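Esterase (Xanthomonas oryzae pv. oryzae, PDB 3H2G) hydrolyses esters as a secreted-lipase-type alpha/beta hydrolase and helps this rice pathogen to degrade the plant cell wall. Local coordinates at residues G5-S10 with A47-A52; Y51-V56 with T148-R153; L139-E144 with A315-L320; A210-F215 with P309-L314. All coordinates share one frame; numbering follows the deposited sequence.

Interaction 1: residues G5-S10 with A47-A52; sequences GTLLTS and AEFTYA
The carbonyl oxygen of Thr-50 takes two backbone N-H groups in succession: Leu-8 N lies 2.9 Å from Thr-50 O, and Thr-9 N makes a second, weak bond to the same oxygen at 3.4 Å. The reverse bond, Thr-50 N to Thr-9 O, completes the hydrogen-bonded pair, and the pairing goes on to Ser-10 and Phe-49. Two residues of one strand thus face a single residue of the other, a classic beta bulge. It interrupts the antiparallel pairing of strand 7-16, the outermost strand at this end of the sheet, with strand 43-54. Toward the start of strand 7-16 Ala-52 N bonds to Thr-6 O, and Gly-5 N reaches Ala-52 O at 2.9 Å. Gly-5 has backbone angles that would push a side chain against the preceding carbonyl.

At the bulge itself the hydroxyls of Thr-9 and Thr-50 share a hydrogen bond on one face of the sheet, Thr-9 OG1 to Thr-50 OG1 at 2.6 Å. Leu-8 lays its CB 3.4 Å from Thr-50 OG1. On the other face Leu-7 CD1 rests 3.8 Å from Phe-49 CB, the two side chains crossing at about a right angle, while helix 141-162 packs against Leu-7 through Val-158.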
loop_
_atom_site.group_PDB
_atom_site.type_symbol
_atom_site.label_atom_id
_atom_site.label_comp_id
_atom_site.label_asym_id
_atom_site.label_seq_id
_atom_site.Cartn_x
_atom_site.Cartn_y
_atom_site.Cartn_z
ATOM N N GLY A 5 -9.632 15.023 -8.429
ATOM C CA GLY A 5 -9.430 14.195 -9.604
ATOM C C GLY A 5 -8.972 14.950 -10.840
ATOM O O GLY A 5 -8.628 14.335 -11.852
ATOM N N THR A 6 -8.970 16.278 -10.777
ATOM C CA THR A 6 -8.541 17.082 -11.919
ATOM C C THR A 6 -7.105 16.745 -12.318
ATOM O O THR A 6 -6.211 16.701 -11.471
ATOM C CB THR A 6 -8.627 18.599 -11.612
ATOM O OG1 THR A 6 -9.998 18.976 -11.429
ATOM C CG2 THR A 6 -8.037 19.413 -12.758
ATOM N N LEU A 7 -6.891 16.504 -13.609
ATOM C CA LEU A 7 -5.561 16.180 -14.127
ATOM C C LEU A 7 -4.775 17.474 -14.344
ATOM O O LEU A 7 -5.155 18.306 -15.171
ATOM C CB LEU A 7 -5.679 15.428 -15.456
ATOM C CG LEU A 7 -4.373 15.011 -16.140
ATOM C CD1 LEU A 7 -3.696 13.908 -15.333
ATOM C CD2 LEU A 7 -4.668 14.526 -17.550
ATOM N N LEU A 8 -3.681 17.636 -13.605
ATOM C CA LEU A 8 -2.849 18.833 -13.710
ATOM C C LEU A 8 -1.766 18.708 -14.783
ATOM O O LEU A 8 -1.573 19.622 -15.585
ATOM C CB LEU A 8 -2.221 19.141 -12.348
ATOM C CG LEU A 8 -3.255 19.458 -11.260
ATOM C CD1 LEU A 8 -2.572 19.605 -9.908
ATOM C CD2 LEU A 8 -3.997 20.737 -11.628
ATOM N N THR A 9 -1.048 17.590 -14.781
ATOM C CA THR A 9 -0.017 17.336 -15.784
ATOM C C THR A 9 0.052 15.833 -16.026
ATOM O O THR A 9 -0.390 15.038 -15.196
ATOM C CB THR A 9 1.393 17.808 -15.338
ATOM O OG1 THR A 9 1.891 16.944 -14.308
ATOM C CG2 THR A 9 1.348 19.248 -14.816
ATOM N N SER A 10 0.595 15.447 -17.173
ATOM C CA SER A 10 0.746 14.038 -17.507
ATOM C C SER A 10 1.917 13.939 -18.467
ATOM O O SER A 10 2.179 14.862 -19.242
ATOM C CB SER A 10 -0.531 13.474 -18.143
ATOM O OG SER A 10 -0.860 14.140 -19.347
ATOM N N ALA A 47 3.320 5.822 -17.971
ATOM C CA ALA A 47 2.995 7.239 -17.914
ATOM C C ALA A 47 2.981 7.710 -16.468
ATOM O O ALA A 47 2.833 6.912 -15.542
ATOM C CB ALA A 47 1.635 7.496 -18.561
ATOM N N GLU A 48 3.163 9.012 -16.284
ATOM C CA GLU A 48 3.150 9.612 -14.961
ATOM C C GLU A 48 2.190 10.786 -15.041
ATOM O O GLU A 48 1.876 11.266 -16.133
ATOM C CB GLU A 48 4.550 10.095 -14.572
ATOM C CG GLU A 48 5.111 11.180 -15.479
ATOM C CD GLU A 48 6.557 11.507 -15.171
ATOM O OE1 GLU A 48 7.116 12.402 -15.840
ATOM O OE2 GLU A 48 7.139 10.873 -14.266
ATOM N N PHE A 49 1.715 11.248 -13.892
ATOM C CA PHE A 49 0.788 12.365 -13.889
ATOM C C PHE A 49 0.644 12.975 -12.500
ATOM O O PHE A 49 1.011 12.360 -11.498
ATOM C CB PHE A 49 -0.579 11.901 -14.422
ATOM C CG PHE A 49 -1.254 10.857 -13.567
ATOM C CD1 PHE A 49 -2.126 11.229 -12.546
ATOM C CD2 PHE A 49 -1.004 9.501 -13.771
ATOM C CE1 PHE A 49 -2.741 10.262 -11.738
ATOM C CE2 PHE A 49 -1.613 8.524 -12.968
ATOM C CZ PHE A 49 -2.480 8.907 -11.952
ATOM N N THR A 50 0.141 14.205 -12.453
ATOM C CA THR A 50 -0.091 14.884 -11.182
ATOM C C THR A 50 -1.555 15.287 -11.200
ATOM O O THR A 50 -2.131 15.513 -12.268
ATOM C CB THR A 50 0.801 16.131 -11.010
ATOM O OG1 THR A 50 0.523 17.078 -12.048
ATOM C CG2 THR A 50 2.271 15.734 -11.062
ATOM N N TYR A 51 -2.166 15.370 -10.026
ATOM C CA TYR A 51 -3.579 15.706 -9.963
ATOM C C TYR A 51 -3.983 16.407 -8.679
ATOM O O TYR A 51 -3.234 16.439 -7.703
ATOM C CB TYR A 51 -4.413 14.431 -10.120
ATOM C CG TYR A 51 -4.111 13.379 -9.066
ATOM C CD1 TYR A 51 -2.975 12.568 -9.159
ATOM C CD2 TYR A 51 -4.951 13.209 -7.965
ATOM C CE1 TYR A 51 -2.683 11.613 -8.174
ATOM C CE2 TYR A 51 -4.668 12.262 -6.973
ATOM C CZ TYR A 51 -3.534 11.468 -7.086
ATOM O OH TYR A 51 -3.258 10.529 -6.113
ATOM N N ALA A 52 -5.186 16.967 -8.697
ATOM C CA ALA A 52 -5.731 17.658 -7.545
ATOM C C ALA A 52 -6.448 16.631 -6.675
ATOM O O ALA A 52 -7.135 15.746 -7.183
ATOM C CB ALA A 52 -6.712 18.739 -8.001
#

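Interaction 2: residues Y51-V56 with T148-R153; sequences YATIGV and TIDAMR
Tyr-51 lays one face of its ring on the backbone of helix 141-162, with Ala-151 CA 3.8 Å from the ring centroid and displaced toward the rim, a CH-pi contact. Ala-151 CB continues the overlap at the phenol end, 3.4 Å from Tyr-51 OH. On the same side of the ring plane, Asp-150 CB comes to 3.5 Å from Tyr-51 CE2. The phenol oxygen itself is held by Ser-123.

Strand 43-54 runs nearly antiparallel to the helix here, at 154°, as a helix of an alpha/beta hydrolase packs on one face of the central sheet. Two residues further along, Thr-53 holds OG1 anti to its backbone N (chi1 -173°), which brings the hydroxyl to the Asp-150 carboxylate. Thr-53 OG1 donates to Asp-150 OD1 at 2.6 Å; OD1 receives it on its anti lone pair, the one away from OD2. Arg-4, from the N-terminal tail, forms a salt bridge to the same OD1. The second oxygen, Asp-150 OD2, lies 2.9 Å from Arg-153 NH1, one helical turn on, in a salt bridge whose hydrogen bond is weak; Arg-153 also pairs with Glu-196.

Two arginines and a hydroxyl around this buried carboxylate would probably favour its ionised form.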
loop_
_atom_site.group_PDB
_atom_site.type_symbol
_atom_site.label_atom_id
_atom_site.label_comp_id
_atom_site.label_asym_id
_atom_site.label_seq_id
_atom_site.Cartn_x
_atom_site.Cartn_y
_atom_site.Cartn_z
ATOM N N TYR A 51 -2.166 15.370 -10.026
ATOM C CA TYR A 51 -3.579 15.706 -9.963
ATOM C C TYR A 51 -3.983 16.407 -8.679
ATOM O O TYR A 51 -3.234 16.439 -7.703
ATOM C CB TYR A 51 -4.413 14.431 -10.120
ATOM C CG TYR A 51 -4.111 13.379 -9.066
ATOM C CD1 TYR A 51 -2.975 12.568 -9.159
ATOM C CD2 TYR A 51 -4.951 13.209 -7.965
ATOM C CE1 TYR A 51 -2.683 11.613 -8.174
ATOM C CE2 TYR A 51 -4.668 12.262 -6.973
ATOM C CZ TYR A 51 -3.534 11.468 -7.086
ATOM O OH TYR A 51 -3.258 10.529 -6.113
ATOM N N ALA A 52 -5.186 16.967 -8.697
ATOM C CA ALA A 52 -5.731 17.658 -7.545
ATOM C C ALA A 52 -6.448 16.631 -6.675
ATOM O O ALA A 52 -7.135 15.746 -7.183
ATOM C CB ALA A 52 -6.712 18.739 -8.001
ATOM N N THR A 53 -6.281 16.751 -5.363
ATOM C CA THR A 53 -6.930 15.841 -4.430
ATOM C C THR A 53 -7.144 16.589 -3.120
ATOM O O THR A 53 -7.110 17.821 -3.101
ATOM C CB THR A 53 -6.068 14.571 -4.211
ATOM O OG1 THR A 53 -6.795 13.629 -3.414
ATOM C CG2 THR A 53 -4.751 14.921 -3.528
ATOM N N ILE A 54 -7.373 15.866 -2.027
ATOM C CA ILE A 54 -7.592 16.520 -0.740
ATOM C C ILE A 54 -6.631 16.064 0.343
ATOM O O ILE A 54 -6.080 14.963 0.281
ATOM C CB ILE A 54 -9.026 16.282 -0.211
ATOM C CG1 ILE A 54 -9.344 14.785 -0.228
ATOM C CG2 ILE A 54 -10.030 17.083 -1.037
ATOM C CD1 ILE A 54 -10.636 14.416 0.482
ATOM N N GLY A 55 -6.438 16.929 1.336
ATOM C CA GLY A 55 -5.577 16.611 2.458
ATOM C C GLY A 55 -6.404 15.885 3.503
ATOM O O GLY A 55 -7.569 15.562 3.258
ATOM N N VAL A 56 -5.824 15.640 4.675
ATOM C CA VAL A 56 -6.534 14.921 5.726
ATOM C C VAL A 56 -7.684 15.718 6.332
ATOM O O VAL A 56 -8.542 15.154 7.010
ATOM C CB VAL A 56 -5.573 14.480 6.859
ATOM C CG1 VAL A 56 -4.432 13.645 6.278
ATOM C CG2 VAL A 56 -5.025 15.692 7.593
ATOM N N THR A 148 -5.940 7.527 -3.703
ATOM C CA THR A 148 -6.100 6.464 -4.689
ATOM C C THR A 148 -7.288 6.741 -5.608
ATOM O O THR A 148 -7.188 6.621 -6.833
ATOM C CB THR A 148 -6.294 5.105 -3.997
ATOM O OG1 THR A 148 -5.131 4.810 -3.211
ATOM C CG2 THR A 148 -6.480 4.000 -5.028
ATOM N N ILE A 149 -8.414 7.111 -5.011
ATOM C CA ILE A 149 -9.616 7.412 -5.776
ATOM C C ILE A 149 -9.374 8.555 -6.763
ATOM O O ILE A 149 -9.737 8.462 -7.933
ATOM C CB ILE A 149 -10.776 7.771 -4.825
ATOM C CG1 ILE A 149 -11.264 6.496 -4.126
ATOM C CG2 ILE A 149 -11.900 8.456 -5.588
ATOM C CD1 ILE A 149 -12.166 6.746 -2.922
ATOM N N ASP A 150 -8.741 9.622 -6.296
ATOM C CA ASP A 150 -8.477 10.769 -7.153
ATOM C C ASP A 150 -7.426 10.484 -8.225
ATOM O O ASP A 150 -7.422 11.118 -9.282
ATOM C CB ASP A 150 -8.100 11.972 -6.284
ATOM C CG ASP A 150 -9.289 12.494 -5.489
ATOM O OD1 ASP A 150 -9.101 13.294 -4.549
ATOM O OD2 ASP A 150 -10.428 12.097 -5.818
ATOM N N ALA A 151 -6.544 9.522 -7.962
ATOM C CA ALA A 151 -5.531 9.142 -8.941
ATOM C C ALA A 151 -6.248 8.423 -10.077
ATOM O O ALA A 151 -5.922 8.608 -11.250
ATOM C CB ALA A 151 -4.495 8.213 -8.306
ATOM N N MET A 152 -7.230 7.597 -9.721
ATOM C CA MET A 152 -7.998 6.859 -10.713
ATOM C C MET A 152 -8.848 7.818 -11.545
ATOM O O MET A 152 -9.031 7.621 -12.746
ATOM C CB MET A 152 -8.883 5.818 -10.023
ATOM C CG MET A 152 -8.094 4.756 -9.276
ATOM S SD MET A 152 -9.156 3.460 -8.585
ATOM C CE MET A 152 -9.310 2.428 -9.965
ATOM N N ARG A 153 -9.365 8.861 -10.902
ATOM C CA ARG A 153 -10.170 9.850 -11.608
ATOM C C ARG A 153 -9.308 10.574 -12.641
ATOM O O ARG A 153 -9.707 10.727 -13.797
ATOM C CB ARG A 153 -10.762 10.855 -10.619
ATOM C CG ARG A 153 -11.884 10.273 -9.774
ATOM C CD ARG A 153 -12.307 11.223 -8.664
ATOM N NE ARG A 153 -13.564 10.800 -8.055
ATOM C CZ ARG A 153 -14.026 11.253 -6.893
ATOM N NH1 ARG A 153 -13.329 12.145 -6.198
ATOM N NH2 ARG A 153 -15.193 10.824 -6.434
#

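Interaction 3: residues L139-E144 with A315-L320; sequences LHSASE and ARNNLL
This is a buried polar contact at the start of helix 141-162, where an asparagine just past helix 309-316 meets the first turn. Asn-317 OD1 accepts Ser-141 N at 2.9 Å, the N-H lying 37° above the plane of the amide carbonyl. Water 2 donates to the same oxygen and accepts from Ala-142 N, which extends the link to the next N-H of the helix. Asn-317 CG stands anti to the carbonyl carbon (chi1 -70°), which sets CG 3.4 Å from Leu-139 O. The amide nitrogen ND2 is held by Asp-313 O and Tyr-246 OH, so both ends of the amide are fixed.

The Ser-141 hydroxyl gives a hydrogen bond to water 1, 2.9 Å from OG. That water donates in turn to Arg-316 O and Asn-318 O and so ties the serine to the backbone around the C-terminal end of helix 309-316. Leu-319 CD2 covers the hydroxyl at 3.7 Å from Ser-141 OG. His-140, the N-cap residue, keeps its ring turned back to its own helix, ND1 hydrogen-bonded to Ser-143 OG.

Helix 231-246 borders the contact through Met-242, against Leu-139 and Asn-317, while helix 177-192 lies alongside, with Arg-187 against Leu-319.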
loop_
_atom_site.group_PDB
_atom_site.type_symbol
_atom_site.label_atom_id
_atom_site.label_comp_id
_atom_site.label_asym_id
_atom_site.label_seq_id
_atom_site.Cartn_x
_atom_site.Cartn_y
_atom_site.Cartn_z
ATOM N N LEU A 139 -0.404 5.019 6.827
ATOM C CA LEU A 139 -1.458 4.164 7.375
ATOM C C LEU A 139 -2.746 4.888 7.768
ATOM O O LEU A 139 -3.479 4.438 8.657
ATOM C CB LEU A 139 -0.910 3.370 8.569
ATOM C CG LEU A 139 0.229 2.411 8.193
ATOM C CD1 LEU A 139 0.862 1.821 9.450
ATOM C CD2 LEU A 139 -0.315 1.310 7.292
ATOM N N HIS A 140 -3.019 6.004 7.095
ATOM C CA HIS A 140 -4.226 6.786 7.343
ATOM C C HIS A 140 -5.249 6.394 6.275
ATOM O O HIS A 140 -5.178 6.846 5.133
ATOM C CB HIS A 140 -3.916 8.284 7.248
ATOM C CG HIS A 140 -5.091 9.163 7.536
ATOM N ND1 HIS A 140 -5.552 10.104 6.641
ATOM C CD2 HIS A 140 -5.896 9.252 8.622
ATOM C CE1 HIS A 140 -6.590 10.735 7.163
ATOM N NE2 HIS A 140 -6.819 10.236 8.365
ATOM N N SER A 141 -6.195 5.543 6.660
ATOM C CA SER A 141 -7.220 5.044 5.750
ATOM C C SER A 141 -7.888 6.081 4.853
ATOM O O SER A 141 -7.977 5.892 3.637
ATOM C CB SER A 141 -8.296 4.297 6.546
ATOM O OG SER A 141 -7.721 3.263 7.327
ATOM N N ALA A 142 -8.356 7.175 5.443
ATOM C CA ALA A 142 -9.049 8.206 4.677
ATOM C C ALA A 142 -8.256 8.826 3.530
ATOM O O ALA A 142 -8.767 8.923 2.413
ATOM C CB ALA A 142 -9.545 9.305 5.613
ATOM N N SER A 143 -7.023 9.252 3.794
ATOM C CA SER A 143 -6.215 9.877 2.748
ATOM C C SER A 143 -5.572 8.865 1.801
ATOM O O SER A 143 -5.221 9.204 0.672
ATOM C CB SER A 143 -5.152 10.804 3.358
ATOM O OG SER A 143 -4.260 10.102 4.200
ATOM N N GLU A 144 -5.409 7.625 2.253
ATOM C CA GLU A 144 -4.862 6.598 1.373
ATOM C C GLU A 144 -5.944 6.344 0.326
ATOM O O GLU A 144 -5.661 6.183 -0.866
ATOM C CB GLU A 144 -4.580 5.307 2.148
ATOM C CG GLU A 144 -3.273 5.317 2.929
ATOM C CD GLU A 144 -3.107 4.076 3.774
ATOM O OE1 GLU A 144 -2.005 3.857 4.312
ATOM O OE2 GLU A 144 -4.089 3.320 3.904
ATOM N N ALA A 315 -6.167 2.580 16.093
ATOM C CA ALA A 315 -7.506 1.998 16.112
ATOM C C ALA A 315 -8.451 2.708 15.140
ATOM O O ALA A 315 -9.297 2.068 14.515
ATOM C CB ALA A 315 -8.080 2.043 17.534
ATOM N N ARG A 316 -8.314 4.025 15.014
ATOM C CA ARG A 316 -9.172 4.779 14.102
ATOM C C ARG A 316 -8.914 4.332 12.673
ATOM O O ARG A 316 -9.729 4.560 11.780
ATOM C CB ARG A 316 -8.898 6.282 14.200
ATOM C CG ARG A 316 -9.194 6.900 15.555
ATOM C CD ARG A 316 -9.075 8.409 15.475
ATOM N NE ARG A 316 -9.135 9.049 16.784
ATOM C CZ ARG A 316 -9.135 10.365 16.971
ATOM N NH1 ARG A 316 -9.082 11.183 15.928
ATOM N NH2 ARG A 316 -9.181 10.864 18.198
ATOM N N ASN A 317 -7.770 3.694 12.458
ATOM C CA ASN A 317 -7.427 3.239 11.128
ATOM C C ASN A 317 -7.500 1.730 10.933
ATOM O O ASN A 317 -6.886 1.176 10.020
ATOM C CB ASN A 317 -6.069 3.821 10.737
ATOM C CG ASN A 317 -6.151 5.321 10.494
ATOM O OD1 ASN A 317 -6.672 5.767 9.469
ATOM N ND2 ASN A 317 -5.671 6.107 11.448
ATOM N N ASN A 318 -8.266 1.066 11.796
ATOM C CA ASN A 318 -8.481 -0.370 11.652
ATOM C C ASN A 318 -9.437 -0.467 10.470
ATOM O O ASN A 318 -10.179 0.475 10.200
ATOM C CB ASN A 318 -9.191 -0.973 12.871
ATOM C CG ASN A 318 -8.255 -1.242 14.023
ATOM O OD1 ASN A 318 -7.077 -1.524 13.827
ATOM N ND2 ASN A 318 -8.786 -1.182 15.240
ATOM N N LEU A 319 -9.425 -1.599 9.780
ATOM C CA LEU A 319 -10.307 -1.819 8.633
ATOM C C LEU A 319 -11.086 -3.109 8.855
ATOM O O LEU A 319 -11.188 -3.952 7.965
ATOM C CB LEU A 319 -9.473 -1.920 7.354
ATOM C CG LEU A 319 -8.814 -0.606 6.924
ATOM C CD1 LEU A 319 -7.795 -0.852 5.817
ATOM C CD2 LEU A 319 -9.902 0.357 6.459
ATOM N N LEU A 320 -11.660 -3.240 10.047
ATOM C CA LEU A 320 -12.384 -4.448 10.419
ATOM C C LEU A 320 -13.904 -4.349 10.534
ATOM O O LEU A 320 -14.620 -5.279 10.154
ATOM C CB LEU A 320 -11.837 -4.959 11.760
ATOM C CG LEU A 320 -10.321 -5.126 11.888
ATOM C CD1 LEU A 320 -9.956 -5.430 13.342
ATOM C CD2 LEU A 320 -9.848 -6.246 10.965
HETATM O O HOH W 1 -10.005 3.068 9.050
HETATM O O HOH W 2 -8.675 7.322 8.392
#

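Interaction 4: residues A210-F215 with P309-L314; sequences ALEQTF and PFRQDL
Helix 211-218, just after strand 198-205, meets helix 309-316, which ends a run of helices before strand 328-332, in a helix-helix packing with an apolar centre and a salt bridge at one margin. The axes of the segments 211-215 and 309-314 run at 135° to each other and approach to 9.0 Å.

Leu-314 fills the centre, and its two methyls reach three side chains. CD1 sits over one face of the Phe-215 ring, 4.0 Å from the centroid and closest to CG, a CH-pi contact, and also lies over a face of Phe-310 toward its rim. CD2 turns to Leu-211, 3.9 Å from Leu-211 CG, and also lies over the Phe-215 face toward its rim; the two leucines cross at about a right angle. Leu-314 CB, nearer the backbone, rests 3.9 Å from Glu-212 CA.

Phe-310 presents its edge to the face of Phe-215 in an offset edge-to-face pair, the planes at 85° and the centroids 5.7 Å apart; Phe-310 CZ is the atom that reaches Phe-215 CE2.

At the margin Arg-311 NE donates to Glu-212 OE2 at 2.9 Å with an N-H...O angle of 161°. The carboxylate oxygen lies almost in the guanidinium plane, while the carboxylate plane itself is turned well away from it. Water 3 accepts from Arg-311 NH2 and gives a weak bond to OE2. Arg-311 NH1 is held by Phe-302 O.

Phe-302 of helix 296-304 also packs on Phe-215, Phe-310 and Leu-314, and helix 231-246 closes on both phenylalanines through Ala-238.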
loop_
_atom_site.group_PDB
_atom_site.type_symbol
_atom_site.label_atom_id
_atom_site.label_comp_id
_atom_site.label_asym_id
_atom_site.label_seq_id
_atom_site.Cartn_x
_atom_site.Cartn_y
_atom_site.Cartn_z
ATOM N N ALA A 210 -5.916 -5.265 10.769
ATOM C CA ALA A 210 -6.147 -5.152 12.206
ATOM C C ALA A 210 -4.911 -4.379 12.659
ATOM O O ALA A 210 -4.026 -4.913 13.331
ATOM C CB ALA A 210 -6.195 -6.536 12.851
ATOM N N LEU A 211 -4.866 -3.114 12.251
ATOM C CA LEU A 211 -3.742 -2.225 12.518
ATOM C C LEU A 211 -3.312 -2.118 13.970
ATOM O O LEU A 211 -2.154 -2.376 14.297
ATOM C CB LEU A 211 -4.043 -0.829 11.958
ATOM C CG LEU A 211 -2.880 0.167 11.982
ATOM C CD1 LEU A 211 -1.703 -0.407 11.204
ATOM C CD2 LEU A 211 -3.316 1.492 11.378
ATOM N N GLU A 212 -4.236 -1.729 14.843
ATOM C CA GLU A 212 -3.913 -1.593 16.260
ATOM C C GLU A 212 -3.400 -2.900 16.866
ATOM O O GLU A 212 -2.369 -2.917 17.545
ATOM C CB GLU A 212 -5.143 -1.113 17.038
ATOM C CG GLU A 212 -4.958 -1.137 18.551
ATOM C CD GLU A 212 -6.252 -0.883 19.300
ATOM O OE1 GLU A 212 -7.330 -1.151 18.728
ATOM O OE2 GLU A 212 -6.194 -0.434 20.463
ATOM N N GLN A 213 -4.106 -4.000 16.615
ATOM C CA GLN A 213 -3.702 -5.289 17.174
ATOM C C GLN A 213 -2.361 -5.764 16.613
ATOM O O GLN A 213 -1.597 -6.438 17.304
ATOM C CB GLN A 213 -4.778 -6.348 16.920
ATOM C CG GLN A 213 -4.582 -7.621 17.742
ATOM C CD GLN A 213 -4.617 -7.352 19.240
ATOM O OE1 GLN A 213 -5.573 -6.773 19.755
ATOM N NE2 GLN A 213 -3.574 -7.775 19.943
ATOM N N THR A 214 -2.077 -5.412 15.362
ATOM C CA THR A 214 -0.818 -5.796 14.733
ATOM C C THR A 214 0.359 -5.180 15.490
ATOM O O THR A 214 1.371 -5.846 15.725
ATOM C CB THR A 214 -0.772 -5.344 13.250
ATOM O OG1 THR A 214 -1.664 -6.153 12.478
ATOM C CG2 THR A 214 0.630 -5.480 12.684
ATOM N N PHE A 215 0.225 -3.910 15.869
ATOM C CA PHE A 215 1.280 -3.225 16.615
ATOM C C PHE A 215 1.408 -3.806 18.014
ATOM O O PHE A 215 2.517 -3.965 18.536
ATOM C CB PHE A 215 1.001 -1.719 16.700
ATOM C CG PHE A 215 1.548 -0.938 15.542
ATOM C CD1 PHE A 215 0.930 -0.979 14.300
ATOM C CD2 PHE A 215 2.714 -0.192 15.687
ATOM C CE1 PHE A 215 1.465 -0.290 13.216
ATOM C CE2 PHE A 215 3.255 0.500 14.611
ATOM C CZ PHE A 215 2.629 0.451 13.373
ATOM N N PRO A 309 -2.745 7.514 23.295
ATOM C CA PRO A 309 -3.081 8.279 22.088
ATOM C C PRO A 309 -2.605 7.710 20.753
ATOM O O PRO A 309 -3.320 7.802 19.752
ATOM C CB PRO A 309 -2.497 9.664 22.382
ATOM C CG PRO A 309 -1.336 9.358 23.268
ATOM C CD PRO A 309 -1.904 8.316 24.201
ATOM N N PHE A 310 -1.404 7.142 20.722
ATOM C CA PHE A 310 -0.906 6.565 19.478
ATOM C C PHE A 310 -1.747 5.334 19.167
ATOM O O PHE A 310 -2.145 5.111 18.024
ATOM C CB PHE A 310 0.572 6.182 19.609
ATOM C CG PHE A 310 1.098 5.392 18.445
ATOM C CD1 PHE A 310 0.965 5.869 17.141
ATOM C CD2 PHE A 310 1.720 4.162 18.650
ATOM C CE1 PHE A 310 1.444 5.125 16.055
ATOM C CE2 PHE A 310 2.201 3.414 17.576
ATOM C CZ PHE A 310 2.061 3.897 16.274
ATOM N N ARG A 311 -2.026 4.544 20.200
ATOM C CA ARG A 311 -2.835 3.343 20.049
ATOM C C ARG A 311 -4.224 3.715 19.526
ATOM O O ARG A 311 -4.765 3.042 18.644
ATOM C CB ARG A 311 -2.949 2.625 21.392
ATOM C CG ARG A 311 -3.670 1.296 21.332
ATOM C CD ARG A 311 -3.458 0.533 22.625
ATOM N NE ARG A 311 -4.367 -0.603 22.752
ATOM C CZ ARG A 311 -4.334 -1.465 23.762
ATOM N NH1 ARG A 311 -3.431 -1.317 24.725
ATOM N NH2 ARG A 311 -5.214 -2.457 23.823
ATOM N N GLN A 312 -4.797 4.786 20.075
ATOM C CA GLN A 312 -6.113 5.264 19.653
ATOM C C GLN A 312 -6.101 5.647 18.175
ATOM O O GLN A 312 -7.051 5.375 17.446
ATOM C CB GLN A 312 -6.530 6.487 20.477
ATOM C CG GLN A 312 -6.968 6.193 21.910
ATOM C CD GLN A 312 -8.369 5.618 21.988
ATOM O OE1 GLN A 312 -9.286 6.094 21.314
ATOM N NE2 GLN A 312 -8.548 4.600 22.823
ATOM N N ASP A 313 -5.025 6.293 17.737
ATOM C CA ASP A 313 -4.919 6.697 16.342
ATOM C C ASP A 313 -4.819 5.478 15.429
ATOM O O ASP A 313 -5.339 5.486 14.312
ATOM C CB ASP A 313 -3.712 7.620 16.141
ATOM C CG ASP A 313 -3.884 8.962 16.835
ATOM O OD1 ASP A 313 -5.022 9.294 17.239
ATOM O OD2 ASP A 313 -2.882 9.693 16.967
ATOM N N LEU A 314 -4.151 4.428 15.899
ATOM C CA LEU A 314 -4.039 3.206 15.106
ATOM C C LEU A 314 -5.423 2.570 14.990
ATOM O O LEU A 314 -5.815 2.087 13.924
ATOM C CB LEU A 314 -3.078 2.212 15.767
ATOM C CG LEU A 314 -1.590 2.563 15.803
ATOM C CD1 LEU A 314 -0.848 1.489 16.584
ATOM C CD2 LEU A 314 -1.036 2.666 14.377
HETATM O O HOH W 3 -7.332 -2.729 21.739
#

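In the fold
Interactions 1 and 2 share Tyr-51 and Ala-52 of strand 43-54 and lie about 9 Å apart between centres: the first joins that strand to the outermost strand 7-16, the second sets it against helix 141-162. The same helix leads to interaction 3, about 16 Å on between centres, where Val-56 packs on His-140. Helix 309-316 then links interactions 3 and 4, about 10 Å apart between centres, and Asn-318 OD1 probably hydrogen-bonds to Glu-212 N. Interactions 1 and 4 are about 33 Å apart between centres. Along the chain, the segments of interactions 2 and 3 alternate, and both segments of interaction 4 fall between those of interaction 3. In space the series runs from the sheet edge to helices beyond it.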